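Long-range contact in UV damage endonuclease (Sulfolobus acidocaldarius, PDB 3TC3), which probably nicks damaged DNA as a metal-dependent endonuclease of DNA repair, recognising different lesions by flipping dinucleotides out of the duplex: residues L192-V203 / P216-L227. Residues are numbered along the deposited sequence; the frame is centred on the assembly and turned at random.
Sequences LVIENDDKVFSV and PVIFDNLHHSIL. With MN (manganese (II) ion), chain C.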
ATOM      1  N   LEU A 192      -4.611  -2.712   9.375  1.00 11.60           N
ATOM      2  CA  LEU A 192      -5.121  -1.595   8.541  1.00 10.84           C
ATOM      3  C   LEU A 192      -4.412  -0.279   8.878  1.00 10.39           C
ATOM      4  O   LEU A 192      -4.090   0.009  10.048  1.00 11.84           O
ATOM      5  CB  LEU A 192      -6.627  -1.418   8.823  1.00 11.49           C
ATOM      6  CG  LEU A 192      -7.359  -0.690   7.721  1.00 13.53           C
ATOM      7  CD1 LEU A 192      -7.525  -1.592   6.470  1.00 13.12           C
ATOM      8  CD2 LEU A 192      -8.793  -0.285   8.193  1.00 16.07           C
ATOM      9  N   VAL A 193      -4.122   0.485   7.801  1.00  9.54           N
ATOM     10  CA  VAL A 193      -3.581   1.820   7.966  1.00 10.09           C
ATOM     11  C   VAL A 193      -4.336   2.757   6.997  1.00 10.04           C
ATOM     12  O   VAL A 193      -4.939   2.281   6.025  1.00 10.10           O
ATOM     13  CB  VAL A 193      -2.032   1.914   7.736  1.00 10.30           C
ATOM     14  CG1 VAL A 193      -1.300   0.941   8.659  1.00 10.92           C
ATOM     15  CG2 VAL A 193      -1.736   1.642   6.251  1.00 11.32           C
ATOM     16  N   ILE A 194      -4.456   4.035   7.357  1.00  9.75           N
ATOM     17  CA  ILE A 194      -5.225   4.934   6.504  1.00  9.72           C
ATOM     18  C   ILE A 194      -4.297   6.023   5.960  1.00 10.35           C
ATOM     19  O   ILE A 194      -3.397   6.457   6.612  1.00 12.32           O
ATOM     20  CB  ILE A 194      -6.432   5.587   7.257  1.00 10.69           C
ATOM     21  CG1 ILE A 194      -5.973   6.295   8.495  1.00 11.29           C
ATOM     22  CG2 ILE A 194      -7.564   4.563   7.537  1.00 11.84           C
ATOM     23  CD1 ILE A 194      -7.148   7.134   9.196  1.00 12.37           C
ATOM     24  N   GLU A 195      -4.611   6.537   4.793  1.00 11.85           N
ATOM     25  CA  GLU A 195      -3.768   7.532   4.162  1.00 11.89           C
ATOM     26  C   GLU A 195      -4.643   8.748   3.803  1.00 11.47           C
ATOM     27  O   GLU A 195      -5.854   8.679   3.489  1.00 11.61           O
ATOM     28  CB  GLU A 195      -3.327   6.893   2.837  1.00 14.74           C
ATOM     29  CG  GLU A 195      -2.465   7.753   1.894  1.00 18.64           C
ATOM     30  CD  GLU A 195      -2.356   7.159   0.485  1.00 24.70           C
ATOM     31  OE1 GLU A 195      -2.570   5.964   0.291  1.00 24.18           O
ATOM     32  OE2 GLU A 195      -2.008   7.903  -0.445  1.00 31.48           O
ATOM     33  N   ASN A 196      -4.009   9.911   3.864  1.00 10.62           N
ATOM     34  CA  ASN A 196      -4.673  11.105   3.472  1.00 10.57           C
ATOM     35  C   ASN A 196      -4.859  11.135   1.950  1.00 12.32           C
ATOM     36  O   ASN A 196      -3.978  10.643   1.216  1.00 13.61           O
ATOM     37  CB  ASN A 196      -3.901  12.340   4.000  1.00 11.15           C
ATOM     38  CG  ASN A 196      -2.451  12.417   3.488  1.00 10.80           C
ATOM     39  OD1 ASN A 196      -1.701  11.478   3.728  1.00 12.24           O
ATOM     40  ND2 ASN A 196      -2.098  13.482   2.738  1.00 10.97           N
ATOM     41  N   ASP A 197      -5.951  11.737   1.528  1.00 13.32           N
ATOM     42  CA  ASP A 197      -6.146  11.944   0.061  1.00 13.95           C
ATOM     43  C   ASP A 197      -6.080  13.389  -0.366  1.00 14.39           C
ATOM     44  O   ASP A 197      -6.014  14.278   0.497  1.00 15.72           O
ATOM     45  CB  ASP A 197      -7.400  11.165  -0.374  1.00 15.15           C
ATOM     46  CG  ASP A 197      -8.680  11.831   0.110  1.00 15.76           C
ATOM     47  OD1 ASP A 197      -9.126  12.818  -0.553  1.00 20.09           O
ATOM     48  OD2 ASP A 197      -9.303  11.420   1.116  1.00 15.27           O
ATOM     49  N   ASP A 198      -6.232  13.653  -1.703  1.00 16.37           N
ATOM     50  CA  ASP A 198      -6.035  15.017  -2.138  1.00 19.24           C
ATOM     51  C   ASP A 198      -7.327  15.755  -2.381  1.00 18.58           C
ATOM     52  O   ASP A 198      -7.331  16.913  -2.810  1.00 20.75           O
ATOM     53  CB  ASP A 198      -5.126  15.021  -3.387  1.00 20.05           C
ATOM     54  CG  ASP A 198      -5.694  14.233  -4.556  1.00 24.76           C
ATOM     55  OD1 ASP A 198      -6.631  13.454  -4.447  1.00 26.91           O
ATOM     56  OD2 ASP A 198      -5.122  14.377  -5.665  1.00 30.49           O
ATOM     57  N   LYS A 199      -8.449  15.104  -2.055  1.00 17.96           N
ATOM     58  CA  LYS A 199      -9.744  15.707  -2.307  1.00 20.22           C
ATOM     59  C   LYS A 199     -10.602  16.015  -1.064  1.00 19.45           C
ATOM     60  O   LYS A 199     -11.247  17.075  -1.032  1.00 23.90           O
ATOM     61  CB  LYS A 199     -10.584  14.847  -3.251  1.00 22.97           C
ATOM     62  CG  LYS A 199      -9.968  14.512  -4.572  1.00 24.88           C
ATOM     63  CD  LYS A 199      -9.894  15.722  -5.558  1.00 32.44           C
ATOM     64  CE  LYS A 199      -9.479  15.305  -7.018  1.00 32.56           C
ATOM     65  NZ  LYS A 199      -8.537  14.119  -7.040  1.00 33.59           N
ATOM     66  N   VAL A 200     -10.616  15.146  -0.069  1.00 18.92           N
ATOM     67  CA  VAL A 200     -11.510  15.295   1.041  1.00 19.58           C
ATOM     68  C   VAL A 200     -10.886  15.100   2.411  1.00 17.40           C
ATOM     69  O   VAL A 200     -10.988  15.985   3.232  1.00 18.53           O
ATOM     70  CB  VAL A 200     -12.680  14.296   0.937  1.00 21.88           C
ATOM     71  CG1 VAL A 200     -13.665  14.509   2.162  1.00 22.82           C
ATOM     72  CG2 VAL A 200     -13.491  14.638  -0.369  1.00 24.26           C
ATOM     73  N   PHE A 201     -10.190  13.970   2.588  1.00 15.41           N
ATOM     74  CA  PHE A 201      -9.706  13.623   3.913  1.00 15.28           C
ATOM     75  C   PHE A 201      -8.216  13.932   4.090  1.00 13.94           C
ATOM     76  O   PHE A 201      -7.332  13.236   3.582  1.00 14.62           O
ATOM     77  CB  PHE A 201      -9.996  12.136   4.286  1.00 14.68           C
ATOM     78  CG  PHE A 201     -11.449  11.889   4.369  1.00 16.63           C
ATOM     79  CD1 PHE A 201     -12.210  12.463   5.435  1.00 16.76           C
ATOM     80  CD2 PHE A 201     -12.133  11.222   3.300  1.00 15.43           C
ATOM     81  CE1 PHE A 201     -13.617  12.295   5.463  1.00 18.55           C
ATOM     82  CE2 PHE A 201     -13.539  11.087   3.319  1.00 17.82           C
ATOM     83  CZ  PHE A 201     -14.269  11.556   4.385  1.00 16.68           C
ATOM     84  N   SER A 202      -7.948  14.964   4.866  1.00 14.40           N
ATOM     85  CA  SER A 202      -6.613  15.474   5.060  1.00 13.45           C
ATOM     86  C   SER A 202      -5.856  14.686   6.130  1.00 12.61           C
ATOM     87  O   SER A 202      -6.471  13.814   6.780  1.00 12.03           O
ATOM     88  CB  SER A 202      -6.733  16.950   5.547  1.00 14.97           C
ATOM     89  OG  SER A 202      -7.373  16.959   6.856  1.00 15.35           O
ATOM     90  N   VAL A 203      -4.606  14.987   6.335  1.00 11.39           N
ATOM     91  CA  VAL A 203      -3.857  14.461   7.485  1.00 12.11           C
ATOM     92  C   VAL A 203      -4.614  14.710   8.805  1.00 13.14           C
ATOM     93  O   VAL A 203      -4.748  13.799   9.648  1.00 12.81           O
ATOM     94  CB  VAL A 203      -2.462  15.001   7.508  1.00 13.24           C
ATOM     95  CG1 VAL A 203      -1.714  14.536   8.779  1.00 14.77           C
ATOM     96  CG2 VAL A 203      -1.718  14.425   6.272  1.00 13.06           C
ATOM     97  N   PRO A 216      -2.743   3.380  12.419  1.00 11.17           N
ATOM     98  CA  PRO A 216      -1.636   4.286  11.896  1.00 11.31           C
ATOM     99  C   PRO A 216      -1.991   4.989  10.628  1.00 10.64           C
ATOM    100  O   PRO A 216      -2.802   4.517   9.802  1.00 10.58           O
ATOM    101  CB  PRO A 216      -0.466   3.317  11.700  1.00 10.94           C
ATOM    102  CG  PRO A 216      -0.894   2.022  12.495  1.00 12.04           C
ATOM    103  CD  PRO A 216      -2.371   1.933  12.324  1.00 11.55           C
ATOM    104  N   VAL A 217      -1.461   6.184  10.487  1.00 11.04           N
ATOM    105  CA  VAL A 217      -1.630   7.001   9.322  1.00 10.28           C
ATOM    106  C   VAL A 217      -0.400   6.977   8.423  1.00 10.87           C
ATOM    107  O   VAL A 217       0.703   7.288   8.873  1.00 12.80           O
ATOM    108  CB  VAL A 217      -1.954   8.457   9.743  1.00 10.92           C
ATOM    109  CG1 VAL A 217      -2.193   9.398   8.484  1.00 10.39           C
ATOM    110  CG2 VAL A 217      -3.195   8.461  10.696  1.00 11.74           C
ATOM    111  N   ILE A 218      -0.649   6.607   7.186  1.00 11.04           N
ATOM    112  CA  ILE A 218       0.406   6.789   6.143  1.00 11.17           C
ATOM    113  C   ILE A 218       0.296   8.194   5.581  1.00 11.74           C
ATOM    114  O   ILE A 218      -0.759   8.571   5.018  1.00 13.21           O
ATOM    115  CB  ILE A 218       0.197   5.790   4.970  1.00 12.31           C
ATOM    116  CG1 ILE A 218       0.496   4.405   5.434  1.00 16.06           C
ATOM    117  CG2 ILE A 218       1.199   6.148   3.769  1.00 13.06           C
ATOM    118  CD1 ILE A 218       0.553   3.348   4.317  1.00 18.85           C
ATOM    119  N   PHE A 219       1.396   8.936   5.680  1.00 11.53           N
ATOM    120  CA  PHE A 219       1.482  10.267   5.049  1.00 12.13           C
ATOM    121  C   PHE A 219       1.847  10.230   3.582  1.00 12.59           C
ATOM    122  O   PHE A 219       2.822   9.623   3.227  1.00 12.60           O
ATOM    123  CB  PHE A 219       2.611  11.018   5.796  1.00 13.59           C
ATOM    124  CG  PHE A 219       2.854  12.411   5.303  1.00 13.09           C
ATOM    125  CD1 PHE A 219       1.939  13.458   5.586  1.00 14.18           C
ATOM    126  CD2 PHE A 219       3.956  12.686   4.487  1.00 13.26           C
ATOM    127  CE1 PHE A 219       2.204  14.718   5.159  1.00 13.67           C
ATOM    128  CE2 PHE A 219       4.187  13.972   4.030  1.00 14.88           C
ATOM    129  CZ  PHE A 219       3.286  15.012   4.363  1.00 14.09           C
ATOM    130  N   ASP A 220       1.041  10.838   2.763  1.00 11.42           N
ATOM    131  CA  ASP A 220       1.293  10.962   1.333  1.00 12.44           C
ATOM    132  C   ASP A 220       1.631  12.401   1.084  1.00 12.70           C
ATOM    133  O   ASP A 220       0.820  13.263   1.322  1.00 12.19           O
ATOM    134  CB  ASP A 220       0.086  10.551   0.582  1.00 14.81           C
ATOM    135  CG  ASP A 220       0.365  10.598  -0.875  1.00 18.52           C
ATOM    136  OD1 ASP A 220       0.654  11.630  -1.457  1.00 18.36           O
ATOM    137  OD2 ASP A 220       0.308   9.456  -1.471  1.00 21.82           O
ATOM    138  N   ASN A 221       2.884  12.618   0.658  1.00 11.60           N
ATOM    139  CA  ASN A 221       3.370  14.012   0.583  1.00 12.37           C
ATOM    140  C   ASN A 221       2.652  14.814  -0.542  1.00 11.87           C
ATOM    141  O   ASN A 221       2.355  15.971  -0.311  1.00 11.80           O
ATOM    142  CB  ASN A 221       4.854  14.067   0.412  1.00 14.23           C
ATOM    143  CG  ASN A 221       5.330  13.544  -0.892  1.00 12.74           C
ATOM    144  OD1 ASN A 221       4.862  12.500  -1.404  1.00 13.33           O
ATOM    145  ND2 ASN A 221       6.316  14.267  -1.465  1.00 14.70           N
ATOM    146  N   LEU A 222       2.438  14.224  -1.711  1.00 12.30           N
ATOM    147  CA  LEU A 222       1.805  14.996  -2.805  1.00 13.64           C
ATOM    148  C   LEU A 222       0.375  15.311  -2.368  1.00 12.13           C
ATOM    149  O   LEU A 222      -0.073  16.434  -2.505  1.00 13.18           O
ATOM    150  CB  LEU A 222       1.813  14.139  -4.072  1.00 14.89           C
ATOM    151  CG  LEU A 222       1.085  14.771  -5.277  1.00 17.36           C
ATOM    152  CD1 LEU A 222       1.712  16.088  -5.646  1.00 17.82           C
ATOM    153  CD2 LEU A 222       1.140  13.795  -6.474  1.00 17.80           C
ATOM    154  N   HIS A 223      -0.325  14.340  -1.739  1.00 12.24           N
ATOM    155  CA  HIS A 223      -1.686  14.648  -1.337  1.00 12.61           C
ATOM    156  C   HIS A 223      -1.763  15.751  -0.311  1.00 12.15           C
ATOM    157  O   HIS A 223      -2.668  16.611  -0.339  1.00 12.65           O
ATOM    158  CB  HIS A 223      -2.370  13.403  -0.788  1.00 14.32           C
ATOM    159  CG  HIS A 223      -2.528  12.266  -1.779  1.00 17.67           C
ATOM    160  ND1 HIS A 223      -2.922  11.020  -1.364  1.00 16.71           N
ATOM    161  CD2 HIS A 223      -2.250  12.173  -3.133  1.00 19.98           C
ATOM    162  CE1 HIS A 223      -2.948  10.155  -2.414  1.00 21.65           C
ATOM    163  NE2 HIS A 223      -2.521  10.821  -3.508  1.00 19.14           N
ATOM    164  N   HIS A 224      -0.843  15.700   0.630  1.00 10.88           N
ATOM    165  CA  HIS A 224      -0.800  16.763   1.649  1.00 11.94           C
ATOM    166  C   HIS A 224      -0.478  18.102   1.038  1.00 13.24           C
ATOM    167  O   HIS A 224      -1.064  19.099   1.470  1.00 13.33           O
ATOM    168  CB  HIS A 224       0.276  16.345   2.666  1.00 11.94           C
ATOM    169  CG  HIS A 224       0.469  17.392   3.785  1.00 13.52           C
ATOM    170  ND1 HIS A 224      -0.439  17.545   4.798  1.00 13.77           N
ATOM    171  CD2 HIS A 224       1.487  18.321   4.021  1.00 15.35           C
ATOM    172  CE1 HIS A 224      -0.024  18.574   5.621  1.00 15.70           C
ATOM    173  NE2 HIS A 224       1.164  19.018   5.155  1.00 16.35           N
ATOM    174  N   SER A 225       0.406  18.144   0.039  1.00 12.27           N
ATOM    175  CA  SER A 225       0.778  19.412  -0.566  1.00 15.07           C
ATOM    176  C   SER A 225      -0.486  20.036  -1.178  1.00 15.40           C
ATOM    177  O   SER A 225      -0.638  21.301  -1.228  1.00 17.25           O
ATOM    178  CB  SER A 225       1.848  19.208  -1.613  1.00 17.19           C
ATOM    179  OG  SER A 225       1.376  18.650  -2.843  1.00 21.75           O
ATOM    180  N   ILE A 226      -1.409  19.183  -1.651  1.00 15.71           N
ATOM    181  CA  ILE A 226      -2.638  19.654  -2.341  1.00 14.71           C
ATOM    182  C   ILE A 226      -3.766  20.020  -1.342  1.00 15.63           C
ATOM    183  O   ILE A 226      -4.481  21.003  -1.500  1.00 16.83           O
ATOM    184  CB  ILE A 226      -3.128  18.611  -3.344  1.00 15.26           C
ATOM    185  CG1 ILE A 226      -2.043  18.468  -4.452  1.00 15.40           C
ATOM    186  CG2 ILE A 226      -4.528  18.957  -3.979  1.00 16.39           C
ATOM    187  CD1 ILE A 226      -2.405  17.317  -5.430  1.00 16.34           C
ATOM    188  N   LEU A 227      -3.900  19.224  -0.292  1.00 14.69           N
ATOM    189  CA  LEU A 227      -5.027  19.360   0.641  1.00 15.80           C
ATOM    190  C   LEU A 227      -4.468  19.293   2.070  1.00 15.17           C
ATOM    191  O   LEU A 227      -4.070  18.193   2.527  1.00 15.44           O
ATOM    192  CB  LEU A 227      -6.039  18.212   0.425  1.00 16.61           C
ATOM    193  CG  LEU A 227      -7.231  18.308   1.374  1.00 18.36           C
ATOM    194  CD1 LEU A 227      -8.134  19.542   0.971  1.00 21.79           C
ATOM    195  CD2 LEU A 227      -8.018  17.013   1.342  1.00 19.17           C
TER
HETATM  196 MN    MN C 290      -0.305   7.642  -1.839  1.00 45.06          MN
HETATM  197  O   HOH W   1      -1.505   5.629  -2.304  1.00 26.75           O
HETATM  198  O   HOH W   2      -4.225  15.335   2.351  1.00 12.60           O
HETATM  199  O   HOH W   3      -3.162  17.192   4.959  1.00 12.54           O
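Val193 CG2 presses against Ile218 CD1 at 3.4 Å, a tight carbon pair at the apolar centre, while CG1 of the same valine meets the Pro216 ring. Ile194 and Val217 pair on the other face of the sheet. The parallel strands 192-195 and 217-220 are joined by Ile194 N to Pro216 O and by Ile218 N to Ile194 O (2.8 Å). Farther along, Leu227 CD2 fits into the turn at 197-200, where Asp197 OD1 accepts from Lys199 N, an Asx turn, and also from Val200 N, which extends it to an Asx motif.

Just past strand 192-195, where the CA atoms of the two segments move farther apart, the Asn196 side chain bridges to Asp220. Its CG sits between backbone N and carbonyl carbon (chi1 59°), which turns the amide toward Asp220: OD1 accepts from Asp220 N at 3.0 Å in the carbonyl plane, and ND2 donates to Asp220 O at 3.3 Å. A water accepts from ND2 as well. The backbone O of Asn196 accepts from His223 ND1 at 2.8 Å, nearly in the ring plane, which probably helps to hold the imidazole's rotation. Asp220 OD1 lies over a face of that ring and caps the helix 221-226 by accepting from His223 N.

The partner oxygen, Asp220 OD2, binds manganese at 1.9 Å, and Glu195, its chain extended, reaches the ion through OE2 at 2.2 Å. The two carboxylates are almost parallel, 3° apart, and the metal probably offsets their repulsion. Glu195 OE1 is held by a metal-bound water and by Gln160; Asp251 and Glu288 complete the protein's manganese site.

The two strands are neighbours in an eight-stranded TIM barrel, linked through helix 203-213 as a beta-alpha-beta unit. Strands 158-162 and 249-252 flank the pair; outside, helix 170-181 packs on Ile194 and helix 233-241 on Val217 and Phe219.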